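Leucyl-tRNA synthetase (Giardia intestinalis, PDB 3PZ6) probably attaches leucine to tRNA(Leu) using ATP, the piece here being the CP1 domain, the part that edits wrongly charged tRNA. Local coordinates at residues 18-23 and 65-70; 108-113 and 142-147; 168-173 and 218-223; 224-229 and 274-279. The protein carries 2 engineered substitutions. One frame throughout, in Å; residues are numbered along the deposited sequence.

Overall arrangement
The four contacts follow one another along the CP1 editing domain of the synthetase. Contacts 1 and 2 touch, their centres about 14 Å apart: Q69, on the helix of contact 1, gives NE2 to the carbonyl O of E146 in contact 2 at 2.9 Å. Contact 3 reaches the same mixed sheet as contact 2 but lies nearer the middle of the chain, its centre about 19 Å from that of contact 1. Residues 218-223 run straight on into 224-229, so contact 3 hands over to contact 4, again about 19 Å between centres. Contacts 2 and 4, with centres about 34 Å apart, sit on opposite sides of the chain's centre.

Contact 1. Residues 18-23 and 65-70; sequences LINYTT and AIFDQL
N20 lies against one face of the F67 ring, and its side chain can be followed outward along that face. CB starts beside the ring at CZ, 3.7 Å away. CG is anti to the backbone N (chi1 -158°), and it too packs over CZ and CE2. The amide then stacks on the ring with the two planes 24° apart, and ND2 ends above the rim, 3.4 Å from CE1. The other branch, OD1, turns back to its own chain: N20 is the N-cap of the short helix 21-25, and OD1 accepts weak capping bonds from T22 N and T23 N. One amide thus caps a helix with its oxygen while its nitrogen lies over the phenyl ring.

The opposite face of F67 receives L18, whose CD2 is 4.3 Å from CE2. That same methyl touches both branches of I66, 3.7 Å from CG2 and 3.8 Å from CD1. At the ring edge, in plane, the carbonyl O of I19 comes to 3.4 Å from CE2; this oxygen also accepts from N63 ND2, on the same helix as F67.

L18 ends strand 10-18, whose backbone is bonded to V80 there, while the backbone of I19 is hydrogen-bonded to T156. Helix 61-71 packs beside this exit from the sheet, and its L70 leans on S145 of strand 143-148.

Contact 2. Residues 108-113 and 142-147; sequences AYYINK and DFISEI. Engineered in segment 142-147: S145 (natural residue Cys).
The Y110 ring takes the CD1 methyl of I144 over one face, 3.6 Å above the plane and offset toward the rim, a CH-pi contact. At the edge of the same ring sits the D142 carboxylate, with OD1 3.5 Å from CD2; carboxylate and ring planes are 56° apart. In I144, chi1 sets CG1 beside the backbone N, and an extended chi2 (158°) carries CD1 over the ring. Y109 and F143 form an offset edge-to-face pair, planes 81° apart, in which F143 brings its edge: its CD1 is 3.7 Å from Y109 CE1.

The two backbones that carry these groups run antiparallel. Y110 N donates to D142 O at 3.1 Å, and I144 N donates to A108 O at 2.9 Å. A108 N, though, donates to the carbonyl of S145, an engineered residue, at 2.8 Å. Beyond Y110 a water carries the pairing on, donating to Y110 O and accepting from D142 N. A108 CB meets I147 CG1, and L70 of helix 61-71 packs on A108.

Strand 105-110 thus lies between 143-148 and 115-120, antiparallel to both, in the mixed sheet of the domain. Because I144 and S145 both stand opposite A108, the bonds slip by one residue, as in a classic beta bulge, and I144 has the near-helical backbone angles that go with it.

Contact 3. Residues 168-173 and 218-223; sequences FVLPLE and LMLEPY
F168 N and M219 O share a water that accepts from the amide at 2.9 Å and donates to the carbonyl at 2.8 Å. The water lies in the plane of the F168 ring, at its edge. Over one face of that ring comes M219: CG stands 3.4 Å above the centre, a CH-pi contact. With the methionine extended beyond CG (chi2 177°), SD lies obliquely at 4.4 Å from the centroid, a Met-aromatic contact. F168 belongs to strand 167-171 of the mixed sheet, bonded there to C98 of strand 97-100, and M219 ends helix 216-219, so the sheet meets the helix's C-terminal end here. The chain then makes a type I turn from L220 to Y223, closed by Y223 N to L220 O; that carbonyl also accepts from Y198 OH. The turn brings Y223 OH to the F168 edge, 3.5 Å from CE2. Two residues along the strand, L170 CD1 packs on L220 CD2, beside I201 of helix 192-202.

Contact 4. Residues 224-229 and 274-279; sequences SPLPII and MKMGPF
I229 and M274 face each other as the non-hydrogen-bonded pair of a tiny two-stranded antiparallel sheet, 229-230 with 273-274, and the loops at its ends are held together by one backbone hydrogen bond and by methionine side chains. The polar part centres on I228 O. K275 N donates to it at 2.7 Å, with an N-H...O angle of 155° and the donor tilted 34° from the carbonyl plane. M274 CA offers the same oxygen a CA-H...O contact at 3.5 Å. Just before, P227 is the centre of an inverse gamma turn, in which I228 N bonds back to L226 O. The turn leaves P227 O beside K275 CB, while the rest of the lysine leads away.

The apolar part falls into two groups. On the side of the pair where both side chains lie, M274 SD packs on I229 CG1 at 3.7 Å; V284 and C287 of helix 284-297 close over these two residues. M276 serves the other group. Its SD lies among P227 CG, at 3.9 Å, and I228 CG2, at 4.0 Å, and near P227 O. At SD the M276 chain bends (chi3 62°), which sets its CE methyl 3.8 Å from L226 CG.

Contact 1. Residues 18-23 and 65-70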
loop_
_atom_site.group_PDB
_atom_site.type_symbol
_atom_site.label_atom_id
_atom_site.label_comp_id
_atom_site.label_asym_id
_atom_site.label_seq_id
_atom_site.Cartn_x
_atom_site.Cartn_y
_atom_site.Cartn_z
ATOM N N LEU A 18 -1.825 -9.725 -0.793
ATOM C CA LEU A 18 -2.848 -10.091 0.164
ATOM C C LEU A 18 -2.423 -11.392 0.825
ATOM O O LEU A 18 -2.340 -12.431 0.176
ATOM C CB LEU A 18 -4.204 -10.240 -0.523
ATOM C CG LEU A 18 -5.428 -10.434 0.377
ATOM C CD1 LEU A 18 -5.694 -9.200 1.227
ATOM C CD2 LEU A 18 -6.640 -10.755 -0.471
ATOM N N ILE A 19 -2.128 -11.306 2.116
ATOM C CA ILE A 19 -1.612 -12.429 2.888
ATOM C C ILE A 19 -2.592 -13.596 2.910
ATOM O O ILE A 19 -3.771 -13.425 3.198
ATOM C CB ILE A 19 -1.249 -11.994 4.325
ATOM C CG1 ILE A 19 -0.166 -10.912 4.278
ATOM C CG2 ILE A 19 -0.797 -13.186 5.160
ATOM C CD1 ILE A 19 0.127 -10.267 5.606
ATOM N N ASN A 20 -2.093 -14.779 2.579
ATOM C CA ASN A 20 -2.890 -15.990 2.645
ATOM C C ASN A 20 -2.593 -16.710 3.950
ATOM O O ASN A 20 -1.531 -17.320 4.115
ATOM C CB ASN A 20 -2.613 -16.887 1.436
ATOM C CG ASN A 20 -3.742 -17.861 1.151
ATOM O OD1 ASN A 20 -4.328 -18.447 2.062
ATOM N ND2 ASN A 20 -4.044 -18.047 -0.129
ATOM N N TYR A 21 -3.538 -16.620 4.882
ATOM C CA TYR A 21 -3.367 -17.195 6.207
ATOM C C TYR A 21 -3.562 -18.706 6.222
ATOM O O TYR A 21 -3.135 -19.377 7.162
ATOM C CB TYR A 21 -4.280 -16.499 7.213
ATOM C CG TYR A 21 -3.849 -15.076 7.500
ATOM C CD1 TYR A 21 -2.883 -14.807 8.466
ATOM C CD2 TYR A 21 -4.389 -14.003 6.791
ATOM C CE1 TYR A 21 -2.473 -13.512 8.731
ATOM C CE2 TYR A 21 -3.984 -12.700 7.049
ATOM C CZ TYR A 21 -3.025 -12.466 8.024
ATOM O OH TYR A 21 -2.608 -11.190 8.296
ATOM N N THR A 22 -4.205 -19.230 5.180
ATOM C CA THR A 22 -4.348 -20.670 5.008
ATOM C C THR A 22 -2.989 -21.283 4.691
ATOM O O THR A 22 -2.545 -22.203 5.384
ATOM C CB THR A 22 -5.375 -21.015 3.905
ATOM O OG1 THR A 22 -6.693 -20.683 4.360
ATOM C CG2 THR A 22 -5.329 -22.497 3.556
ATOM N N THR A 23 -2.324 -20.757 3.662
ATOM C CA THR A 23 -1.008 -21.249 3.261
ATOM C C THR A 23 -0.033 -21.210 4.441
ATOM O O THR A 23 0.585 -22.226 4.772
ATOM C CB THR A 23 -0.423 -20.471 2.053
ATOM O OG1 THR A 23 -0.191 -19.103 2.416
ATOM C CG2 THR A 23 -1.361 -20.538 0.847
ATOM N N ALA A 65 -12.330 -14.054 3.307
ATOM C CA ALA A 65 -13.534 -13.848 2.500
ATOM C C ALA A 65 -13.216 -13.546 1.038
ATOM O O ALA A 65 -13.928 -14.006 0.144
ATOM C CB ALA A 65 -14.412 -12.756 3.097
ATOM N N ILE A 66 -12.151 -12.777 0.802
ATOM C CA ILE A 66 -11.687 -12.514 -0.559
ATOM C C ILE A 66 -11.247 -13.820 -1.229
ATOM O O ILE A 66 -11.615 -14.082 -2.371
ATOM C CB ILE A 66 -10.552 -11.462 -0.600
ATOM C CG1 ILE A 66 -11.073 -10.094 -0.143
ATOM C CG2 ILE A 66 -9.969 -11.353 -2.003
ATOM C CD1 ILE A 66 -9.984 -9.099 0.263
ATOM N N PHE A 67 -10.482 -14.639 -0.504
ATOM C CA PHE A 67 -10.022 -15.925 -1.031
ATOM C C PHE A 67 -11.181 -16.888 -1.294
ATOM O O PHE A 67 -11.253 -17.490 -2.364
ATOM C CB PHE A 67 -8.965 -16.571 -0.121
ATOM C CG PHE A 67 -7.602 -15.936 -0.217
ATOM C CD1 PHE A 67 -6.884 -15.966 -1.405
ATOM C CD2 PHE A 67 -7.026 -15.324 0.888
ATOM C CE1 PHE A 67 -5.623 -15.378 -1.492
ATOM C CE2 PHE A 67 -5.770 -14.734 0.806
ATOM C CZ PHE A 67 -5.067 -14.762 -0.383
ATOM N N ASP A 68 -12.092 -17.012 -0.331
ATOM C CA ASP A 68 -13.277 -17.862 -0.484
ATOM C C ASP A 68 -14.074 -17.520 -1.741
ATOM O O ASP A 68 -14.560 -18.413 -2.437
ATOM C CB ASP A 68 -14.176 -17.775 0.752
ATOM C CG ASP A 68 -13.662 -18.611 1.913
ATOM O OD1 ASP A 68 -12.577 -19.223 1.782
ATOM O OD2 ASP A 68 -14.343 -18.658 2.962
ATOM N N GLN A 69 -14.190 -16.225 -2.022
ATOM C CA GLN A 69 -14.886 -15.724 -3.200
ATOM C C GLN A 69 -14.095 -16.027 -4.474
ATOM O O GLN A 69 -14.677 -16.363 -5.504
ATOM C CB GLN A 69 -15.117 -14.219 -3.060
ATOM C CG GLN A 69 -15.954 -13.589 -4.158
ATOM C CD GLN A 69 -15.731 -12.092 -4.266
ATOM O OE1 GLN A 69 -15.799 -11.359 -3.271
ATOM N NE2 GLN A 69 -15.463 -11.627 -5.483
ATOM N N LEU A 70 -12.772 -15.911 -4.400
ATOM C CA LEU A 70 -11.907 -16.217 -5.541
ATOM C C LEU A 70 -11.920 -17.715 -5.869
ATOM O O LEU A 70 -11.893 -18.107 -7.037
ATOM C CB LEU A 70 -10.481 -15.714 -5.296
ATOM C CG LEU A 70 -10.281 -14.195 -5.180
ATOM C CD1 LEU A 70 -8.846 -13.856 -4.800
ATOM C CD2 LEU A 70 -10.688 -13.460 -6.456
#

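Contact 2. Residues 108-113 and 142-147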
loop_
_atom_site.group_PDB
_atom_site.type_symbol
_atom_site.label_atom_id
_atom_site.label_comp_id
_atom_site.label_asym_id
_atom_site.label_seq_id
_atom_site.Cartn_x
_atom_site.Cartn_y
_atom_site.Cartn_z
ATOM N N ALA A 108 -10.953 -8.300 -9.710
ATOM C CA ALA A 108 -9.848 -9.250 -9.680
ATOM C C ALA A 108 -9.560 -9.748 -11.097
ATOM O O ALA A 108 -10.463 -10.213 -11.796
ATOM C CB ALA A 108 -10.169 -10.411 -8.746
ATOM N N TYR A 109 -8.302 -9.633 -11.517
ATOM C CA TYR A 109 -7.893 -10.014 -12.868
ATOM C C TYR A 109 -6.660 -10.909 -12.836
ATOM O O TYR A 109 -5.944 -10.954 -11.832
ATOM C CB TYR A 109 -7.568 -8.774 -13.704
ATOM C CG TYR A 109 -8.654 -7.729 -13.761
ATOM C CD1 TYR A 109 -9.587 -7.719 -14.801
ATOM C CD2 TYR A 109 -8.733 -6.731 -12.793
ATOM C CE1 TYR A 109 -10.585 -6.743 -14.863
ATOM C CE2 TYR A 109 -9.722 -5.757 -12.846
ATOM C CZ TYR A 109 -10.644 -5.768 -13.879
ATOM O OH TYR A 109 -11.616 -4.800 -13.920
ATOM N N TYR A 110 -6.424 -11.616 -13.940
ATOM C CA TYR A 110 -5.161 -12.300 -14.175
ATOM C C TYR A 110 -4.235 -11.379 -14.972
ATOM O O TYR A 110 -4.674 -10.703 -15.910
ATOM C CB TYR A 110 -5.379 -13.595 -14.962
ATOM C CG TYR A 110 -5.939 -14.760 -14.171
ATOM C CD1 TYR A 110 -5.174 -15.407 -13.202
ATOM C CD2 TYR A 110 -7.219 -15.242 -14.421
ATOM C CE1 TYR A 110 -5.684 -16.484 -12.483
ATOM C CE2 TYR A 110 -7.735 -16.320 -13.709
ATOM C CZ TYR A 110 -6.964 -16.930 -12.743
ATOM O OH TYR A 110 -7.477 -17.994 -12.039
ATOM N N ILE A 111 -2.962 -11.341 -14.583
ATOM C CA ILE A 111 -1.920 -10.676 -15.371
ATOM C C ILE A 111 -1.114 -11.749 -16.108
ATOM O O ILE A 111 -0.735 -11.577 -17.266
ATOM C CB ILE A 111 -0.991 -9.812 -14.476
ATOM C CG1 ILE A 111 -1.753 -8.620 -13.888
ATOM C CG2 ILE A 111 0.259 -9.341 -15.240
ATOM C CD1 ILE A 111 -2.080 -7.498 -14.880
ATOM N N ASN A 112 -0.858 -12.849 -15.403
ATOM C CA ASN A 112 -0.285 -14.064 -15.966
ATOM C C ASN A 112 -0.796 -15.278 -15.185
ATOM O O ASN A 112 -1.751 -15.160 -14.416
ATOM C CB ASN A 112 1.251 -14.002 -15.986
ATOM C CG ASN A 112 1.853 -13.677 -14.625
ATOM O OD1 ASN A 112 1.789 -14.478 -13.688
ATOM N ND2 ASN A 112 2.470 -12.507 -14.522
ATOM N N LYS A 113 -0.176 -16.438 -15.384
ATOM C CA LYS A 113 -0.559 -17.645 -14.658
ATOM C C LYS A 113 -0.155 -17.560 -13.190
ATOM O O LYS A 113 0.855 -16.933 -12.845
ATOM C CB LYS A 113 0.056 -18.875 -15.310
ATOM N N ASP A 142 -8.843 -10.190 -18.460
ATOM C CA ASP A 142 -9.010 -11.537 -17.915
ATOM C C ASP A 142 -9.706 -11.455 -16.556
ATOM O O ASP A 142 -9.124 -11.787 -15.520
ATOM C CB ASP A 142 -7.670 -12.278 -17.811
ATOM C CG ASP A 142 -7.842 -13.788 -17.667
ATOM O OD1 ASP A 142 -8.931 -14.246 -17.251
ATOM O OD2 ASP A 142 -6.879 -14.525 -17.970
ATOM N N PHE A 143 -10.962 -11.009 -16.597
ATOM C CA PHE A 143 -11.811 -10.785 -15.426
ATOM C C PHE A 143 -12.115 -12.078 -14.676
ATOM O O PHE A 143 -12.404 -13.104 -15.292
ATOM C CB PHE A 143 -13.113 -10.126 -15.887
ATOM C CG PHE A 143 -13.992 -9.642 -14.772
ATOM C CD1 PHE A 143 -13.869 -8.344 -14.285
ATOM C CD2 PHE A 143 -14.973 -10.471 -14.229
ATOM C CE1 PHE A 143 -14.696 -7.883 -13.262
ATOM C CE2 PHE A 143 -15.805 -10.020 -13.201
ATOM C CZ PHE A 143 -15.665 -8.724 -12.718
ATOM N N ILE A 144 -12.050 -12.018 -13.346
ATOM C CA ILE A 144 -12.358 -13.165 -12.494
ATOM C C ILE A 144 -13.632 -12.914 -11.694
ATOM O O ILE A 144 -14.626 -13.620 -11.860
ATOM C CB ILE A 144 -11.195 -13.498 -11.530
ATOM C CG1 ILE A 144 -9.903 -13.726 -12.314
ATOM C CG2 ILE A 144 -11.533 -14.720 -10.671
ATOM C CD1 ILE A 144 -8.653 -13.535 -11.488
ATOM N N SER A 145 -13.582 -11.918 -10.817
ATOM C CA SER A 145 -14.739 -11.495 -10.032
ATOM C C SER A 145 -14.545 -10.069 -9.532
ATOM O O SER A 145 -13.434 -9.523 -9.572
ATOM C CB SER A 145 -15.024 -12.451 -8.862
ATOM O OG SER A 145 -13.888 -12.651 -8.034
ATOM N N GLU A 146 -15.642 -9.471 -9.083
ATOM C CA GLU A 146 -15.659 -8.089 -8.639
ATOM C C GLU A 146 -15.318 -8.037 -7.157
ATOM O O GLU A 146 -15.746 -8.904 -6.390
ATOM C CB GLU A 146 -17.049 -7.508 -8.888
ATOM C CG GLU A 146 -17.131 -6.005 -8.902
ATOM C CD GLU A 146 -18.537 -5.526 -9.191
ATOM O OE1 GLU A 146 -18.958 -5.578 -10.367
ATOM O OE2 GLU A 146 -19.224 -5.084 -8.241
ATOM N N ILE A 147 -14.532 -7.038 -6.763
ATOM C CA ILE A 147 -14.182 -6.832 -5.359
ATOM C C ILE A 147 -14.556 -5.406 -4.959
ATOM O O ILE A 147 -14.088 -4.450 -5.573
ATOM C CB ILE A 147 -12.660 -7.060 -5.094
ATOM C CG1 ILE A 147 -12.194 -8.444 -5.573
ATOM C CG2 ILE A 147 -12.325 -6.855 -3.620
ATOM C CD1 ILE A 147 -12.674 -9.624 -4.723
HETATM O O HOH W 1 -6.346 -8.769 -17.203
#

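Contact 3. Residues 168-173 and 218-223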
loop_
_atom_site.group_PDB
_atom_site.type_symbol
_atom_site.label_atom_id
_atom_site.label_comp_id
_atom_site.label_asym_id
_atom_site.label_seq_id
_atom_site.Cartn_x
_atom_site.Cartn_y
_atom_site.Cartn_z
ATOM N N PHE A 168 -2.125 -2.879 7.154
ATOM C CA PHE A 168 -3.558 -2.928 6.922
ATOM C C PHE A 168 -4.028 -2.017 5.789
ATOM O O PHE A 168 -3.491 -0.936 5.575
ATOM C CB PHE A 168 -4.310 -2.597 8.209
ATOM C CG PHE A 168 -4.271 -3.691 9.225
ATOM C CD1 PHE A 168 -5.323 -4.594 9.325
ATOM C CD2 PHE A 168 -3.185 -3.829 10.084
ATOM C CE1 PHE A 168 -5.294 -5.617 10.269
ATOM C CE2 PHE A 168 -3.146 -4.855 11.022
ATOM C CZ PHE A 168 -4.203 -5.746 11.119
ATOM N N VAL A 169 -5.042 -2.474 5.066
ATOM C CA VAL A 169 -5.697 -1.678 4.047
ATOM C C VAL A 169 -6.667 -0.736 4.753
ATOM O O VAL A 169 -7.570 -1.186 5.449
ATOM C CB VAL A 169 -6.497 -2.579 3.071
ATOM C CG1 VAL A 169 -7.279 -1.734 2.077
ATOM C CG2 VAL A 169 -5.584 -3.559 2.356
ATOM N N LEU A 170 -6.487 0.564 4.561
ATOM C CA LEU A 170 -7.250 1.544 5.315
ATOM C C LEU A 170 -8.077 2.476 4.410
ATOM O O LEU A 170 -7.821 2.558 3.200
ATOM C CB LEU A 170 -6.316 2.337 6.229
ATOM C CG LEU A 170 -5.516 1.571 7.286
ATOM C CD1 LEU A 170 -4.823 2.575 8.192
ATOM C CD2 LEU A 170 -6.397 0.629 8.113
ATOM N N PRO A 171 -9.076 3.167 4.993
ATOM C CA PRO A 171 -9.992 3.992 4.227
ATOM C C PRO A 171 -9.469 5.391 3.897
ATOM O O PRO A 171 -9.080 6.147 4.794
ATOM C CB PRO A 171 -11.225 4.079 5.144
ATOM C CG PRO A 171 -10.689 3.954 6.493
ATOM C CD PRO A 171 -9.476 3.082 6.409
ATOM N N LEU A 172 -9.448 5.716 2.608
ATOM C CA LEU A 172 -9.212 7.083 2.166
ATOM C C LEU A 172 -10.381 7.546 1.301
ATOM O O LEU A 172 -10.558 7.083 0.184
ATOM C CB LEU A 172 -7.880 7.211 1.427
ATOM C CG LEU A 172 -7.404 8.645 1.118
ATOM C CD1 LEU A 172 -7.167 9.470 2.392
ATOM C CD2 LEU A 172 -6.157 8.622 0.252
ATOM N N GLU A 173 -11.174 8.463 1.838
ATOM C CA GLU A 173 -12.428 8.892 1.212
ATOM C C GLU A 173 -12.269 9.759 -0.038
ATOM O O GLU A 173 -13.240 9.977 -0.766
ATOM C CB GLU A 173 -13.304 9.626 2.229
ATOM C CG GLU A 173 -13.843 8.735 3.325
ATOM C CD GLU A 173 -14.456 9.519 4.477
ATOM O OE1 GLU A 173 -15.402 8.992 5.109
ATOM O OE2 GLU A 173 -13.996 10.656 4.758
ATOM N N LEU A 218 -4.518 -2.319 16.974
ATOM C CA LEU A 218 -3.983 -3.428 16.186
ATOM C C LEU A 218 -3.558 -2.984 14.787
ATOM O O LEU A 218 -2.620 -3.528 14.228
ATOM C CB LEU A 218 -5.029 -4.544 16.076
ATOM C CG LEU A 218 -4.724 -5.797 15.240
ATOM C CD1 LEU A 218 -3.730 -6.721 15.949
ATOM C CD2 LEU A 218 -6.010 -6.562 14.868
ATOM N N MET A 219 -4.243 -1.986 14.233
ATOM C CA MET A 219 -4.080 -1.643 12.827
ATOM C C MET A 219 -3.248 -0.387 12.530
ATOM O O MET A 219 -2.831 -0.185 11.395
ATOM C CB MET A 219 -5.453 -1.567 12.143
ATOM C CG MET A 219 -6.280 -2.843 12.265
ATOM S SD MET A 219 -7.905 -2.674 11.514
ATOM C CE MET A 219 -8.640 -4.294 11.804
ATOM N N LEU A 220 -2.985 0.432 13.545
ATOM C CA LEU A 220 -2.253 1.693 13.357
ATOM C C LEU A 220 -1.132 1.947 14.353
ATOM O O LEU A 220 -0.029 2.313 13.954
ATOM C CB LEU A 220 -3.204 2.892 13.368
ATOM C CG LEU A 220 -3.943 3.221 12.083
ATOM C CD1 LEU A 220 -4.325 4.664 12.134
ATOM C CD2 LEU A 220 -3.031 2.995 10.897
ATOM N N GLU A 221 -1.423 1.772 15.640
ATOM C CA GLU A 221 -0.445 1.982 16.715
ATOM C C GLU A 221 0.891 1.235 16.564
ATOM O O GLU A 221 1.933 1.796 16.892
ATOM C CB GLU A 221 -1.072 1.688 18.078
ATOM C CG GLU A 221 -1.974 2.822 18.578
ATOM C CD GLU A 221 -2.739 2.484 19.855
ATOM O OE1 GLU A 221 -2.359 1.511 20.563
ATOM O OE2 GLU A 221 -3.725 3.207 20.146
ATOM N N PRO A 222 0.871 -0.024 16.068
ATOM C CA PRO A 222 2.166 -0.677 15.845
ATOM C C PRO A 222 2.887 -0.238 14.562
ATOM O O PRO A 222 4.020 -0.657 14.329
ATOM C CB PRO A 222 1.804 -2.169 15.755
ATOM C CG PRO A 222 0.334 -2.268 16.020
ATOM C CD PRO A 222 -0.246 -0.935 15.762
ATOM N N TYR A 223 2.247 0.589 13.739
ATOM C CA TYR A 223 2.844 1.015 12.471
ATOM C C TYR A 223 3.055 2.521 12.442
ATOM O O TYR A 223 2.395 3.252 11.701
ATOM C CB TYR A 223 1.991 0.547 11.289
ATOM C CG TYR A 223 1.516 -0.875 11.449
ATOM C CD1 TYR A 223 2.324 -1.944 11.067
ATOM C CD2 TYR A 223 0.267 -1.152 12.012
ATOM C CE1 TYR A 223 1.897 -3.249 11.234
ATOM C CE2 TYR A 223 -0.166 -2.454 12.186
ATOM C CZ TYR A 223 0.650 -3.499 11.795
ATOM O OH TYR A 223 0.227 -4.796 11.966
HETATM O O HOH W 2 -1.499 -0.652 8.920
#

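Contact 4. Residues 224-229 and 274-279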
loop_
_atom_site.group_PDB
_atom_site.type_symbol
_atom_site.label_atom_id
_atom_site.label_comp_id
_atom_site.label_asym_id
_atom_site.label_seq_id
_atom_site.Cartn_x
_atom_site.Cartn_y
_atom_site.Cartn_z
ATOM N N SER A 224 3.975 2.991 13.265
ATOM C CA SER A 224 4.274 4.411 13.322
ATOM C C SER A 224 5.094 4.821 12.099
ATOM O O SER A 224 5.816 3.993 11.531
ATOM C CB SER A 224 5.063 4.717 14.584
ATOM O OG SER A 224 6.350 4.128 14.488
ATOM N N PRO A 225 5.001 6.106 11.702
ATOM C CA PRO A 225 5.807 6.628 10.595
ATOM C C PRO A 225 7.285 6.321 10.793
ATOM O O PRO A 225 7.755 6.247 11.928
ATOM C CB PRO A 225 5.569 8.129 10.678
ATOM C CG PRO A 225 4.214 8.255 11.272
ATOM C CD PRO A 225 4.108 7.135 12.267
ATOM N N LEU A 226 8.004 6.128 9.695
ATOM C CA LEU A 226 9.407 5.738 9.756
ATOM C C LEU A 226 10.350 6.832 9.251
ATOM O O LEU A 226 10.052 7.475 8.246
ATOM C CB LEU A 226 9.613 4.458 8.942
ATOM C CG LEU A 226 9.528 3.081 9.618
ATOM C CD1 LEU A 226 8.847 3.079 10.984
ATOM C CD2 LEU A 226 8.873 2.084 8.675
ATOM N N PRO A 227 11.499 7.033 9.936
ATOM C CA PRO A 227 12.542 7.987 9.535
ATOM C C PRO A 227 13.342 7.526 8.307
ATOM O O PRO A 227 14.533 7.204 8.416
ATOM C CB PRO A 227 13.449 8.027 10.763
ATOM C CG PRO A 227 13.272 6.702 11.394
ATOM C CD PRO A 227 11.829 6.387 11.220
ATOM N N ILE A 228 12.693 7.497 7.145
ATOM C CA ILE A 228 13.310 6.920 5.945
ATOM C C ILE A 228 14.205 7.920 5.216
ATOM O O ILE A 228 15.226 7.550 4.639
ATOM C CB ILE A 228 12.264 6.302 4.967
ATOM C CG1 ILE A 228 11.192 7.321 4.574
ATOM C CG2 ILE A 228 11.603 5.097 5.602
ATOM C CD1 ILE A 228 10.506 7.010 3.257
ATOM N N ILE A 229 13.828 9.186 5.270
ATOM C CA ILE A 229 14.538 10.226 4.554
ATOM C C ILE A 229 14.819 11.399 5.483
ATOM O O ILE A 229 13.916 11.877 6.177
ATOM C CB ILE A 229 13.732 10.692 3.304
ATOM C CG1 ILE A 229 13.669 9.557 2.269
ATOM C CG2 ILE A 229 14.351 11.951 2.690
ATOM C CD1 ILE A 229 12.637 9.739 1.170
ATOM N N MET A 274 18.548 9.059 2.045
ATOM C CA MET A 274 18.001 7.822 2.569
ATOM C C MET A 274 18.665 7.463 3.889
ATOM O O MET A 274 19.884 7.541 4.026
ATOM C CB MET A 274 18.175 6.691 1.555
ATOM C CG MET A 274 17.406 6.909 0.260
ATOM S SD MET A 274 15.606 6.926 0.451
ATOM C CE MET A 274 15.254 5.216 0.838
ATOM N N LYS A 275 17.853 7.072 4.861
ATOM C CA LYS A 275 18.355 6.752 6.193
ATOM C C LYS A 275 18.033 5.315 6.545
ATOM O O LYS A 275 18.576 4.761 7.493
ATOM C CB LYS A 275 17.744 7.700 7.229
ATOM C CG LYS A 275 18.176 9.150 7.086
ATOM C CD LYS A 275 19.337 9.488 8.010
ATOM C CE LYS A 275 20.670 9.149 7.405
ATOM N NZ LYS A 275 21.601 8.820 8.504
ATOM N N MET A 276 17.130 4.731 5.765
ATOM C CA MET A 276 16.700 3.351 5.936
ATOM C C MET A 276 16.668 2.663 4.582
ATOM O O MET A 276 16.705 3.318 3.540
ATOM C CB MET A 276 15.312 3.296 6.584
ATOM C CG MET A 276 15.289 3.679 8.058
ATOM S SD MET A 276 13.626 3.816 8.749
ATOM C CE MET A 276 13.023 2.130 8.521
ATOM N N GLY A 277 16.594 1.340 4.608
ATOM C CA GLY A 277 16.522 0.545 3.397
ATOM C C GLY A 277 17.900 0.182 2.880
ATOM O O GLY A 277 18.901 0.514 3.509
ATOM N N PRO A 278 17.959 -0.504 1.726
ATOM C CA PRO A 278 19.228 -1.013 1.187
ATOM C C PRO A 278 20.144 0.081 0.645
ATOM O O PRO A 278 21.330 -0.156 0.457
ATOM C CB PRO A 278 18.781 -1.944 0.053
ATOM C CG PRO A 278 17.328 -2.234 0.346
ATOM C CD PRO A 278 16.816 -0.952 0.912
ATOM N N PHE A 279 19.598 1.264 0.408
ATOM C CA PHE A 279 20.394 2.373 -0.098
ATOM C C PHE A 279 20.626 3.443 0.960
ATOM O O PHE A 279 20.761 4.622 0.634
ATOM C CB PHE A 279 19.746 2.967 -1.354
ATOM C CG PHE A 279 19.559 1.965 -2.463
ATOM C CD1 PHE A 279 20.657 1.315 -3.024
ATOM C CD2 PHE A 279 18.294 1.664 -2.936
ATOM C CE1 PHE A 279 20.494 0.382 -4.037
ATOM C CE2 PHE A 279 18.124 0.734 -3.956
ATOM C CZ PHE A 279 19.231 0.092 -4.508
#